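PDB 4EWT: peptidase, M20/M25/M40 family from Staphylococcus aureus, which probably hydrolyses the amide bond of N-acyl amino acids or related substrates, with a pair of manganese ions bound in its active site. Local coordinates for residues A[186-191]-A[257-262]; A[225-230]-A[268-273]; A[273-278]-A[291-296]. All blocks are in the same frame, centred on the assembly; numbering follows the deposited sequence.

Contact 1 (A[186-191]-A[257-262]); sequences AFFKLK and GDVRGL
Phe-188 lays its ring over the backbone of Gly-257, with the glycine CA above one face, displaced toward the rim and 3.9 Å from the ring centroid. This is a CH-pi contact between the two members of a hydrogen-bonded antiparallel pair. A chi1 of 63° sets CG of Phe-188 between the backbone N and the carbonyl carbon. Glycine suits the place because, with no side chain, it lets the ring settle directly on the main chain. Val-259 CG2 comes in at the edge of the same ring, near its plane and 3.7 Å from Phe-188 CE2, the two side chains crossing at about a right angle. Ala-186, paired with Val-259, is small enough for the two CB atoms to approach to 4.1 Å. Strands 179-193 and 248-261 are the central pair of a ferredoxin-like beta-alpha-beta-beta-alpha-beta domain, the smaller domain of M20 peptidases. Phe-188 and Val-259 lie on the face packed against helix 264-285, where both touch Ile-274. Backbone bonds fix the register: Ala-186 N to Val-259 O at 2.9 Å and Phe-188 N to Gly-257 O at 3.1 Å, each with its return bond. On the opposite face, the non-hydrogen-bonded pair Phe-187 and Asp-258 lie side by side and point the same way. Phe-187 CD1 comes within 3.4 Å of Asp-258 CB, with ring and carboxylate planes 33° apart. Asp-258 OD2 receives weak bonds from both NE and NH2 of Arg-260, two residues along its own strand, forming a salt bridge that probably offsets its charge at a buried position. Phe-246 of the second subunit stacks edge-to-face with Phe-187, which places this side of the sheet at a subunit interface.

Contact 2 (A[225-230]-A[268-273]); sequences RRLSPF and ATIEKE. With PE7 (1-deoxy-1-thio-heptaethylene glycol), chain L.
The guanidinium of Arg-226 carries PE7 C18 over one face, 3.7 Å above the plane and offset toward the rim, and meets the carboxylate of Glu-273 obliquely, the two planes 62° apart. These residues join the C-terminal part of helix 208-226 to helix 264-285, the two helices that lie on one face of the sheet in this ferredoxin-like domain. Arg-226 NE reaches Glu-273 OE1 at 3.3 Å, a weak hydrogen bond within a salt bridge, with an N-H...O angle of 130°. Stronger polar partners lie elsewhere: NH1 of Arg-226 bonds to Asn-206 OD1 of the third subunit, and the carboxylate of Glu-273 is held by Arg-276. Arginine and glutamate also supply methylene groups, and these pack where the side chains cross at about a right angle, Arg-226 CG lying 3.7 Å from Glu-273 CG. Both chains bend at chi2 (-57° in each), which folds CD of each back from a straight course. The glycol is also hydrogen-bonded to Lys-195 NZ of the third subunit, so it lies where two subunits meet. Next in the chain, Leu-227 brings its branched apolar tip against helix 264-285. Its CD2 touches Thr-269 CG2 at 3.7 Å, the two side chains sliding past each other in opposite directions, and Ile-270 CG1 at 4.1 Å. Threonine fits this partly exposed border because its methyl can face the leucine while OG1 makes a weak bond to Ala-265 O within the helix. Beyond Leu-227 the chain makes an ST turn, in which Ser-228 OG accepts the N-H of Phe-230 at 3.1 Å.

Contact 3 (A[273-278]-A[291-296]); sequences EIKRLS and LEYNDD. With PE7 (1-deoxy-1-thio-heptaethylene glycol), chain L.
Glu-273 OE1, on the helix but away from the strand that Lys-275 and Leu-291 join to it, is gripped by Arg-276 NE at 2.9 Å and, weakly, by Arg-226 NE. Arg-276 holds the carboxylate side-on: its NH2 bonds to Glu-273 OE2 at 2.9 Å, nearly straight at 175°, and each oxygen is met on its syn side. This grip keeps the guanidinium and carboxylate aligned, while PE7 C20 lies over one guanidinium face. The contact with the sheet is made mainly by carbon atoms. Leu-291 pushes CD2 between Lys-275 CG (3.6 Å) and Ser-278 CB (3.8 Å), where the small serine allows strand and helix to draw close. Helix 264-285 is the connection of a beta-alpha-beta crossover from strand 248-261 to strand 288-295, running antiparallel to the latter with the local axes 10.4 Å apart. Ile-274 CD1 meets the edge of the Tyr-293 ring at CE1, 4.1 Å away, and the Tyr-293 hydroxyl oxygen also touches Ile-270 of the same helix. Lys-275 suits the border: its extended chain carries CE to 3.9 Å from Tyr-293 CB, while NZ forms a salt bridge with Glu-271.

The three contacts belong to one ferredoxin-like domain, on the same side of the chain's centre. Contacts 1 and 3 lie closest, their centres about 7 Å apart, and share the sheet: strand 179-193 stands between 248-261 and 288-295, with a probable hydrogen bond of 2.7 Å from Asn-294 N to Phe-187 O. Contact 2 lies about 13 Å from contact 1 and 12 Å from contact 3, in the helical layer. Helix 264-285 serves both contacts 2 and 3, which share Glu-273. Along the chain the segments of contacts 1 and 2 alternate, and contact 3 follows both. Strand pairing, the packing of helix 208-226 and its following loop on helix 264-285, and helix-on-sheet packing thus tie the domain together, while its two outer surfaces meet other subunits.

Contact 1 (A[186-191]-A[257-262])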
# COMPACT_ATOMS: atom_id res chain seq x y z
N ALA A 186 -24.78 -1.57 -2.26
CA ALA A 186 -24.40 -2.27 -3.50
C ALA A 186 -23.46 -3.42 -3.16
O ALA A 186 -22.86 -3.43 -2.09
CB ALA A 186 -23.78 -1.30 -4.50
N PHE A 187 -23.35 -4.38 -4.08
CA PHE A 187 -22.47 -5.52 -3.95
C PHE A 187 -21.61 -5.67 -5.19
O PHE A 187 -22.07 -5.43 -6.31
CB PHE A 187 -23.28 -6.81 -3.78
CG PHE A 187 -24.14 -6.82 -2.56
CD1 PHE A 187 -23.55 -6.84 -1.29
CD2 PHE A 187 -25.52 -6.79 -2.67
CE1 PHE A 187 -24.35 -6.85 -0.14
CE2 PHE A 187 -26.33 -6.80 -1.53
CZ PHE A 187 -25.75 -6.84 -0.27
N PHE A 188 -20.37 -6.11 -5.01
CA PHE A 188 -19.51 -6.39 -6.15
C PHE A 188 -18.67 -7.64 -5.98
O PHE A 188 -18.30 -8.03 -4.86
CB PHE A 188 -18.64 -5.17 -6.51
CG PHE A 188 -17.67 -4.77 -5.42
CD1 PHE A 188 -16.35 -5.17 -5.47
CD2 PHE A 188 -18.09 -3.94 -4.37
CE1 PHE A 188 -15.43 -4.77 -4.47
CE2 PHE A 188 -17.19 -3.53 -3.36
CZ PHE A 188 -15.87 -3.94 -3.40
N LYS A 189 -18.38 -8.28 -7.11
CA LYS A 189 -17.41 -9.36 -7.17
C LYS A 189 -16.35 -8.92 -8.14
O LYS A 189 -16.66 -8.37 -9.20
CB LYS A 189 -18.06 -10.66 -7.68
CG LYS A 189 -19.17 -11.16 -6.77
CD LYS A 189 -19.82 -12.42 -7.34
CE LYS A 189 -20.87 -12.98 -6.37
NZ LYS A 189 -21.98 -13.67 -7.10
N LEU A 190 -15.09 -9.12 -7.78
CA LEU A 190 -14.00 -8.78 -8.68
C LEU A 190 -13.11 -9.99 -8.85
O LEU A 190 -12.60 -10.55 -7.87
CB LEU A 190 -13.20 -7.59 -8.14
CG LEU A 190 -11.88 -7.24 -8.86
CD1 LEU A 190 -12.09 -6.73 -10.31
CD2 LEU A 190 -11.13 -6.23 -8.03
N LYS A 191 -12.94 -10.39 -10.10
CA LYS A 191 -12.00 -11.44 -10.38
C LYS A 191 -10.74 -10.79 -10.90
O LYS A 191 -10.79 -9.96 -11.79
CB LYS A 191 -12.57 -12.45 -11.39
CG LYS A 191 -11.54 -13.49 -11.82
CD LYS A 191 -12.17 -14.69 -12.51
CE LYS A 191 -12.60 -14.35 -13.91
NZ LYS A 191 -12.82 -15.60 -14.73
N GLY A 257 -17.10 -7.78 -2.23
CA GLY A 257 -17.30 -6.67 -1.30
C GLY A 257 -18.70 -6.09 -1.27
O GLY A 257 -19.57 -6.43 -2.08
N ASP A 258 -18.92 -5.22 -0.30
CA ASP A 258 -20.15 -4.48 -0.24
C ASP A 258 -19.94 -3.03 0.14
O ASP A 258 -18.92 -2.65 0.72
CB ASP A 258 -21.21 -5.18 0.62
CG ASP A 258 -21.12 -4.82 2.07
OD1 ASP A 258 -20.13 -5.24 2.70
OD2 ASP A 258 -22.04 -4.13 2.57
N VAL A 259 -20.94 -2.25 -0.23
CA VAL A 259 -20.86 -0.82 -0.34
C VAL A 259 -22.12 -0.26 0.30
O VAL A 259 -23.22 -0.78 0.08
CB VAL A 259 -20.81 -0.40 -1.84
CG1 VAL A 259 -21.24 1.04 -2.02
CG2 VAL A 259 -19.41 -0.67 -2.45
N ARG A 260 -21.94 0.75 1.14
CA ARG A 260 -23.06 1.53 1.65
C ARG A 260 -22.82 2.99 1.34
O ARG A 260 -21.69 3.49 1.48
CB ARG A 260 -23.23 1.41 3.16
CG ARG A 260 -23.05 0.05 3.74
CD ARG A 260 -24.32 -0.77 3.77
NE ARG A 260 -23.92 -2.14 4.07
CZ ARG A 260 -24.72 -3.09 4.53
NH1 ARG A 260 -26.00 -2.85 4.77
NH2 ARG A 260 -24.21 -4.30 4.77
N GLY A 261 -23.88 3.69 0.95
CA GLY A 261 -23.85 5.14 0.79
C GLY A 261 -25.15 5.68 1.34
O GLY A 261 -26.21 5.14 1.04
N LEU A 262 -25.08 6.74 2.13
CA LEU A 262 -26.28 7.30 2.74
C LEU A 262 -27.14 8.08 1.71
O LEU A 262 -28.36 8.21 1.89
CB LEU A 262 -25.93 8.17 3.96
CG LEU A 262 -27.07 8.89 4.69
CD1 LEU A 262 -28.07 7.89 5.28
CD2 LEU A 262 -26.51 9.83 5.77

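Contact 2 (A[225-230]-A[268-273])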
# COMPACT_ATOMS: atom_id res chain seq x y z
N ARG A 225 -10.49 9.62 0.58
CA ARG A 225 -10.12 10.70 -0.31
C ARG A 225 -11.27 11.14 -1.23
O ARG A 225 -11.52 12.29 -1.37
CB ARG A 225 -8.83 10.39 -1.07
CG ARG A 225 -7.61 10.20 -0.28
CD ARG A 225 -7.02 11.48 0.12
NE ARG A 225 -7.61 12.04 1.29
CZ ARG A 225 -7.33 13.21 1.83
NH1 ARG A 225 -6.46 14.00 1.30
NH2 ARG A 225 -7.93 13.58 2.88
N ARG A 226 -11.97 10.19 -1.80
CA ARG A 226 -12.93 10.46 -2.88
C ARG A 226 -14.30 10.94 -2.40
O ARG A 226 -15.05 11.58 -3.15
CB ARG A 226 -13.10 9.21 -3.75
CG ARG A 226 -11.83 8.79 -4.46
CD ARG A 226 -11.30 9.92 -5.32
NE ARG A 226 -10.32 9.44 -6.30
CZ ARG A 226 -9.29 10.15 -6.72
NH1 ARG A 226 -9.07 11.36 -6.22
NH2 ARG A 226 -8.46 9.65 -7.63
N LEU A 227 -14.63 10.61 -1.15
CA LEU A 227 -15.87 11.08 -0.56
C LEU A 227 -15.60 12.30 0.30
O LEU A 227 -14.54 12.43 0.90
CB LEU A 227 -16.52 9.99 0.32
CG LEU A 227 -16.95 8.69 -0.35
CD1 LEU A 227 -17.60 7.77 0.69
CD2 LEU A 227 -17.91 8.97 -1.52
N SER A 228 -16.57 13.21 0.33
CA SER A 228 -16.53 14.29 1.28
C SER A 228 -16.56 13.75 2.70
O SER A 228 -17.22 12.75 2.99
CB SER A 228 -17.73 15.20 1.09
OG SER A 228 -17.82 16.09 2.18
N PRO A 229 -15.86 14.42 3.62
CA PRO A 229 -15.95 14.06 5.04
C PRO A 229 -17.39 14.10 5.58
O PRO A 229 -17.70 13.40 6.55
CB PRO A 229 -15.08 15.10 5.75
CG PRO A 229 -14.65 16.07 4.69
CD PRO A 229 -14.80 15.42 3.37
N PHE A 230 -18.25 14.90 4.96
CA PHE A 230 -19.66 14.98 5.35
C PHE A 230 -20.57 13.98 4.67
O PHE A 230 -21.76 13.91 4.97
CB PHE A 230 -20.18 16.41 5.20
CG PHE A 230 -19.63 17.34 6.23
CD1 PHE A 230 -20.36 17.62 7.37
CD2 PHE A 230 -18.35 17.88 6.08
CE1 PHE A 230 -19.83 18.48 8.36
CE2 PHE A 230 -17.81 18.71 7.05
CZ PHE A 230 -18.55 19.01 8.19
N ALA A 268 -23.25 6.53 -6.13
CA ALA A 268 -22.79 6.72 -7.50
C ALA A 268 -21.30 7.00 -7.55
O ALA A 268 -20.59 6.42 -8.36
CB ALA A 268 -23.61 7.84 -8.24
N THR A 269 -20.84 7.91 -6.69
CA THR A 269 -19.41 8.19 -6.56
C THR A 269 -18.57 6.94 -6.22
O THR A 269 -17.52 6.71 -6.83
CB THR A 269 -19.18 9.27 -5.51
OG1 THR A 269 -19.72 10.50 -5.99
CG2 THR A 269 -17.67 9.44 -5.19
N ILE A 270 -19.03 6.14 -5.26
CA ILE A 270 -18.31 4.93 -4.84
C ILE A 270 -18.19 3.93 -6.00
O ILE A 270 -17.14 3.33 -6.22
CB ILE A 270 -18.98 4.24 -3.61
CG1 ILE A 270 -18.79 5.09 -2.35
CG2 ILE A 270 -18.38 2.85 -3.35
CD1 ILE A 270 -19.56 4.59 -1.09
N GLU A 271 -19.26 3.77 -6.74
CA GLU A 271 -19.28 2.85 -7.85
C GLU A 271 -18.31 3.33 -8.94
O GLU A 271 -17.60 2.52 -9.53
CB GLU A 271 -20.69 2.72 -8.41
CG GLU A 271 -20.73 1.83 -9.63
CD GLU A 271 -22.14 1.61 -10.16
OE1 GLU A 271 -23.13 2.08 -9.55
OE2 GLU A 271 -22.23 0.94 -11.20
N LYS A 272 -18.32 4.63 -9.20
CA LYS A 272 -17.42 5.23 -10.18
C LYS A 272 -15.95 5.04 -9.78
O LYS A 272 -15.12 4.68 -10.61
CB LYS A 272 -17.75 6.71 -10.38
CG LYS A 272 -16.72 7.50 -11.22
CD LYS A 272 -17.14 8.97 -11.38
CE LYS A 272 -15.98 9.80 -11.92
NZ LYS A 272 -16.37 11.21 -12.22
N GLU A 273 -15.65 5.29 -8.51
CA GLU A 273 -14.28 5.20 -8.02
C GLU A 273 -13.73 3.76 -7.89
O GLU A 273 -12.54 3.54 -8.09
CB GLU A 273 -14.10 6.03 -6.72
CG GLU A 273 -14.31 7.56 -6.97
CD GLU A 273 -13.37 8.13 -8.05
OE1 GLU A 273 -12.26 7.59 -8.21
OE2 GLU A 273 -13.73 9.12 -8.74
S1 PE7 L . -11.55 24.14 -9.21
C2 PE7 L . -11.35 25.11 -10.76
C3 PE7 L . -10.21 24.59 -11.63
O4 PE7 L . -10.56 23.31 -12.19
C5 PE7 L . -9.79 23.05 -13.36
C6 PE7 L . -9.08 21.72 -13.21
O7 PE7 L . -10.12 20.74 -13.34
C8 PE7 L . -9.57 19.44 -13.05
C9 PE7 L . -10.63 18.36 -13.10
O10 PE7 L . -11.86 18.85 -12.59
C11 PE7 L . -12.56 17.79 -11.95
C12 PE7 L . -12.94 18.13 -10.52
O13 PE7 L . -12.64 16.95 -9.75
C14 PE7 L . -12.91 17.11 -8.36
C15 PE7 L . -12.01 16.08 -7.69
O16 PE7 L . -12.18 14.87 -8.38
C17 PE7 L . -11.39 13.84 -7.80
C18 PE7 L . -11.32 12.73 -8.83
O19 PE7 L . -10.24 13.10 -9.68
C20 PE7 L . -9.91 11.98 -10.51
C21 PE7 L . -9.53 12.42 -11.94
O22 PE7 L . -10.37 13.50 -12.39

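Contact 3 (A[273-278]-A[291-296])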
# COMPACT_ATOMS: atom_id res chain seq x y z
N GLU A 273 -15.65 5.29 -8.51
CA GLU A 273 -14.28 5.20 -8.02
C GLU A 273 -13.73 3.76 -7.89
O GLU A 273 -12.54 3.54 -8.09
CB GLU A 273 -14.10 6.03 -6.72
CG GLU A 273 -14.31 7.56 -6.97
CD GLU A 273 -13.37 8.13 -8.05
OE1 GLU A 273 -12.26 7.59 -8.21
OE2 GLU A 273 -13.73 9.12 -8.74
N ILE A 274 -14.60 2.81 -7.57
CA ILE A 274 -14.21 1.40 -7.50
C ILE A 274 -13.98 0.88 -8.91
O ILE A 274 -13.04 0.13 -9.15
CB ILE A 274 -15.29 0.53 -6.78
CG1 ILE A 274 -15.25 0.79 -5.28
CG2 ILE A 274 -15.13 -1.01 -7.11
CD1 ILE A 274 -16.36 0.10 -4.49
N LYS A 275 -14.85 1.28 -9.84
CA LYS A 275 -14.63 0.97 -11.26
C LYS A 275 -13.34 1.56 -11.81
O LYS A 275 -12.69 0.90 -12.62
CB LYS A 275 -15.85 1.37 -12.12
CG LYS A 275 -16.99 0.39 -11.93
CD LYS A 275 -18.33 0.85 -12.56
CE LYS A 275 -19.35 -0.29 -12.47
NZ LYS A 275 -20.64 0.03 -13.20
N ARG A 276 -12.93 2.74 -11.34
CA ARG A 276 -11.67 3.37 -11.79
C ARG A 276 -10.46 2.60 -11.28
O ARG A 276 -9.49 2.33 -12.01
CB ARG A 276 -11.56 4.83 -11.31
CG ARG A 276 -10.39 5.63 -11.98
CD ARG A 276 -9.94 6.81 -11.09
NE ARG A 276 -11.02 7.75 -10.82
CZ ARG A 276 -11.33 8.79 -11.59
NH1 ARG A 276 -10.63 9.07 -12.71
NH2 ARG A 276 -12.34 9.58 -11.24
N LEU A 277 -10.50 2.25 -10.00
CA LEU A 277 -9.45 1.43 -9.42
C LEU A 277 -9.35 0.07 -10.05
O LEU A 277 -8.26 -0.45 -10.24
CB LEU A 277 -9.64 1.28 -7.92
CG LEU A 277 -9.48 2.58 -7.17
CD1 LEU A 277 -9.93 2.33 -5.73
CD2 LEU A 277 -8.02 3.07 -7.24
N SER A 278 -10.49 -0.52 -10.38
CA SER A 278 -10.52 -1.87 -10.93
C SER A 278 -9.94 -1.93 -12.35
O SER A 278 -9.10 -2.80 -12.66
CB SER A 278 -11.95 -2.41 -10.88
OG SER A 278 -12.01 -3.62 -11.63
N LEU A 291 -15.13 -7.24 -13.16
CA LEU A 291 -15.96 -6.62 -12.15
C LEU A 291 -17.45 -6.78 -12.49
O LEU A 291 -17.89 -6.47 -13.60
CB LEU A 291 -15.61 -5.14 -12.03
CG LEU A 291 -16.21 -4.31 -10.88
CD1 LEU A 291 -15.81 -4.86 -9.54
CD2 LEU A 291 -15.77 -2.85 -11.02
N GLU A 292 -18.18 -7.34 -11.53
CA GLU A 292 -19.64 -7.40 -11.56
C GLU A 292 -20.07 -6.48 -10.42
O GLU A 292 -19.72 -6.70 -9.27
CB GLU A 292 -20.13 -8.83 -11.31
CG GLU A 292 -19.66 -9.87 -12.34
CD GLU A 292 -19.91 -11.32 -11.88
OE1 GLU A 292 -18.96 -12.13 -11.95
OE2 GLU A 292 -21.05 -11.64 -11.45
N TYR A 293 -20.82 -5.43 -10.74
CA TYR A 293 -21.19 -4.45 -9.75
C TYR A 293 -22.72 -4.36 -9.73
O TYR A 293 -23.34 -3.92 -10.71
CB TYR A 293 -20.54 -3.09 -10.09
CG TYR A 293 -20.50 -2.14 -8.91
CD1 TYR A 293 -19.35 -1.95 -8.17
CD2 TYR A 293 -21.65 -1.44 -8.53
CE1 TYR A 293 -19.32 -1.08 -7.08
CE2 TYR A 293 -21.64 -0.57 -7.43
CZ TYR A 293 -20.47 -0.40 -6.72
OH TYR A 293 -20.44 0.47 -5.66
N ASN A 294 -23.32 -4.80 -8.63
CA ASN A 294 -24.77 -4.98 -8.55
C ASN A 294 -25.36 -4.03 -7.53
O ASN A 294 -25.13 -4.19 -6.32
CB ASN A 294 -25.12 -6.42 -8.16
CG ASN A 294 -24.70 -7.44 -9.21
OD1 ASN A 294 -24.76 -7.19 -10.42
ND2 ASN A 294 -24.29 -8.62 -8.75
N ASP A 295 -26.08 -3.03 -8.02
CA ASP A 295 -26.82 -2.15 -7.14
C ASP A 295 -27.86 -2.94 -6.35
O ASP A 295 -28.40 -3.95 -6.82
CB ASP A 295 -27.51 -1.02 -7.92
CG ASP A 295 -27.69 0.23 -7.08
OD1 ASP A 295 -26.91 0.42 -6.13
OD2 ASP A 295 -28.60 1.04 -7.38
N ASP A 296 -28.15 -2.47 -5.16
CA ASP A 296 -29.08 -3.15 -4.30
C ASP A 296 -29.85 -2.01 -3.64
O ASP A 296 -29.86 -0.92 -4.18
CB ASP A 296 -28.28 -3.93 -3.25
CG ASP A 296 -29.14 -4.82 -2.45
OD1 ASP A 296 -29.78 -5.71 -3.04
OD2 ASP A 296 -29.18 -4.61 -1.22
S1 PE7 L . -11.55 24.14 -9.21
C2 PE7 L . -11.35 25.11 -10.76
C3 PE7 L . -10.21 24.59 -11.63
O4 PE7 L . -10.56 23.31 -12.19
C5 PE7 L . -9.79 23.05 -13.36
C6 PE7 L . -9.08 21.72 -13.21
O7 PE7 L . -10.12 20.74 -13.34
C8 PE7 L . -9.57 19.44 -13.05
C9 PE7 L . -10.63 18.36 -13.10
O10 PE7 L . -11.86 18.85 -12.59
C11 PE7 L . -12.56 17.79 -11.95
C12 PE7 L . -12.94 18.13 -10.52
O13 PE7 L . -12.64 16.95 -9.75
C14 PE7 L . -12.91 17.11 -8.36
C15 PE7 L . -12.01 16.08 -7.69
O16 PE7 L . -12.18 14.87 -8.38
C17 PE7 L . -11.39 13.84 -7.80
C18 PE7 L . -11.32 12.73 -8.83
O19 PE7 L . -10.24 13.10 -9.68
C20 PE7 L . -9.91 11.98 -10.51
C21 PE7 L . -9.53 12.42 -11.94
O22 PE7 L . -10.37 13.50 -12.39